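Long-range contact in spydx (PDB 2J43), which probably hydrolyses alpha-1,6-glucosidic linkages in pullulan and glycogen, this fragment being its tandem family 41 modules for binding glycogen: residues T132-K137 and A167-F172. Numbering follows the deposited sequence.
Sequences TFKDVK and ANEIGF
Asp-135 holds the backbone of Glu-169 with both its own amide and its carboxylate. Asp-135 N donates to Glu-169 O over 2.9 Å, while Asp-135 OD2 accepts from two successive amides of the other segment. Asn-168 N reaches Asp-135 OD2 on its anti side at 3.1 Å. Glu-169 N meets the same Asp-135 OD2 from the opposite face of the carboxylate, at 2.9 Å. A water donates a third bond, at 2.7 Å, to Asp-135 OD2; such a set of donors would favour the charged form. The Asp-135 CG lies anti to its carbonyl carbon (chi1 -49°), which brings OD2 between the amides of Asn-168 and Glu-169. These bonds tie the turn after strand 128-134 to the residues leading into strand 170-176, its antiparallel neighbour in the beta-sheet of the second family 41 carbohydrate-binding module. Within the strands, Phe-133 and Gly-171 form a hydrogen-bonded pair: Gly-171 N donates to Phe-133 O and Phe-133 N to Gly-171 O. The Phe-133 ring folds back over this glycine, whose CA sits 3.9 Å from the ring centroid, a CH-pi contact over the face. Lys-134 runs alongside Glu-169, and Lys-134 NZ meets Glu-169 OE2 at 2.8 Å in a salt bridge, from above the carboxylate plane.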
loop_
_atom_site.group_PDB
_atom_site.type_symbol
_atom_site.label_atom_id
_atom_site.label_comp_id
_atom_site.label_asym_id
_atom_site.label_seq_id
_atom_site.Cartn_x
_atom_site.Cartn_y
_atom_site.Cartn_z
ATOM N N THR A 132 -20.123 -4.277 8.334
ATOM C CA THR A 132 -19.184 -5.405 8.271
ATOM C C THR A 132 -19.824 -6.707 8.736
ATOM O O THR A 132 -20.669 -6.728 9.646
ATOM C CB THR A 132 -17.931 -5.150 9.165
ATOM O OG1 THR A 132 -18.337 -5.027 10.532
ATOM C CG2 THR A 132 -17.284 -3.804 8.836
ATOM N N PHE A 133 -19.386 -7.790 8.105
ATOM C CA PHE A 133 -19.889 -9.127 8.410
ATOM C C PHE A 133 -18.916 -10.184 7.894
ATOM O O PHE A 133 -17.844 -9.873 7.333
ATOM C CB PHE A 133 -21.310 -9.325 7.831
ATOM C CG PHE A 133 -21.438 -9.133 6.334
ATOM C CD1 PHE A 133 -21.601 -10.231 5.493
ATOM C CD2 PHE A 133 -21.468 -7.863 5.756
ATOM C CE1 PHE A 133 -21.787 -10.080 4.141
ATOM C CE2 PHE A 133 -21.651 -7.718 4.400
ATOM C CZ PHE A 133 -21.825 -8.833 3.592
ATOM N N LYS A 134 -19.301 -11.430 8.078
ATOM C CA LYS A 134 -18.414 -12.566 7.906
ATOM C C LYS A 134 -17.321 -12.529 8.960
ATOM O O LYS A 134 -17.613 -12.282 10.113
ATOM C CB LYS A 134 -17.966 -12.764 6.448
ATOM C CG LYS A 134 -19.110 -12.674 5.475
ATOM C CD LYS A 134 -18.697 -12.985 4.043
ATOM C CE LYS A 134 -18.894 -14.457 3.735
ATOM N NZ LYS A 134 -19.294 -14.676 2.304
ATOM N N ASP A 135 -16.059 -12.751 8.611
ATOM C CA ASP A 135 -15.059 -13.063 9.632
ATOM C C ASP A 135 -14.397 -11.844 10.293
ATOM O O ASP A 135 -13.213 -11.815 10.564
ATOM C CB ASP A 135 -13.972 -14.023 9.086
ATOM C CG ASP A 135 -14.539 -15.250 8.358
ATOM O OD1 ASP A 135 -15.704 -15.638 8.619
ATOM O OD2 ASP A 135 -13.881 -15.852 7.453
ATOM N N VAL A 136 -15.194 -10.852 10.641
ATOM C CA VAL A 136 -14.738 -9.766 11.476
ATOM C C VAL A 136 -14.993 -10.107 12.942
ATOM O O VAL A 136 -15.898 -10.882 13.250
ATOM C CB VAL A 136 -15.450 -8.412 11.080
ATOM C CG1 VAL A 136 -15.174 -8.109 9.646
ATOM C CG2 VAL A 136 -16.942 -8.481 11.260
ATOM N N LYS A 137 -14.217 -9.506 13.828
ATOM C CA LYS A 137 -14.340 -9.733 15.279
ATOM C C LYS A 137 -15.735 -9.419 15.801
ATOM O O LYS A 137 -16.355 -10.204 16.531
ATOM C CB LYS A 137 -13.332 -8.843 16.019
ATOM C CG LYS A 137 -13.009 -9.271 17.459
ATOM C CD LYS A 137 -11.661 -8.680 17.948
ATOM C CE LYS A 137 -11.103 -9.445 19.152
ATOM N NZ LYS A 137 -12.163 -9.686 20.194
ATOM N N ALA A 167 -9.394 -15.749 10.408
ATOM C CA ALA A 167 -10.267 -15.166 9.399
ATOM C C ALA A 167 -9.845 -15.545 7.978
ATOM O O ALA A 167 -8.657 -15.507 7.634
ATOM C CB ALA A 167 -10.328 -13.628 9.557
ATOM N N ASN A 168 -10.827 -15.890 7.159
ATOM C CA ASN A 168 -10.625 -16.156 5.726
ATOM C C ASN A 168 -11.313 -15.184 4.789
ATOM O O ASN A 168 -10.786 -14.920 3.717
ATOM C CB ASN A 168 -11.171 -17.531 5.346
ATOM C CG ASN A 168 -10.470 -18.653 6.057
ATOM O OD1 ASN A 168 -9.239 -18.724 6.062
ATOM N ND2 ASN A 168 -11.249 -19.535 6.666
ATOM N N GLU A 169 -12.512 -14.703 5.159
ATOM C CA GLU A 169 -13.343 -13.898 4.268
ATOM C C GLU A 169 -14.087 -12.795 5.049
ATOM O O GLU A 169 -14.522 -13.037 6.173
ATOM C CB GLU A 169 -14.338 -14.810 3.554
ATOM C CG GLU A 169 -14.915 -14.221 2.291
ATOM C CD GLU A 169 -15.643 -15.255 1.435
ATOM O OE1 GLU A 169 -15.062 -16.329 1.171
ATOM O OE2 GLU A 169 -16.798 -14.971 1.022
ATOM N N ILE A 170 -14.115 -11.584 4.498
ATOM C CA ILE A 170 -14.879 -10.477 5.088
ATOM C C ILE A 170 -15.850 -9.979 4.045
ATOM O O ILE A 170 -15.579 -10.027 2.863
ATOM C CB ILE A 170 -13.940 -9.309 5.576
ATOM C CG1 ILE A 170 -14.718 -8.163 6.238
ATOM C CG2 ILE A 170 -13.164 -8.693 4.423
ATOM C CD1 ILE A 170 -13.795 -7.047 6.776
ATOM N N GLY A 171 -17.003 -9.512 4.517
ATOM C CA GLY A 171 -17.947 -8.823 3.686
ATOM C C GLY A 171 -18.163 -7.459 4.317
ATOM O O GLY A 171 -18.063 -7.276 5.537
ATOM N N PHE A 172 -18.444 -6.514 3.460
ATOM C CA PHE A 172 -18.769 -5.180 3.915
ATOM C C PHE A 172 -19.552 -4.400 2.868
ATOM O O PHE A 172 -19.702 -4.782 1.706
ATOM C CB PHE A 172 -17.487 -4.433 4.349
ATOM C CG PHE A 172 -16.501 -4.170 3.253
ATOM C CD1 PHE A 172 -16.502 -2.963 2.525
ATOM C CD2 PHE A 172 -15.558 -5.110 2.927
ATOM C CE1 PHE A 172 -15.561 -2.749 1.528
ATOM C CE2 PHE A 172 -14.602 -4.844 1.934
ATOM C CZ PHE A 172 -14.635 -3.674 1.259
HETATM O O HOH W 1 -14.406 -18.533 7.309
#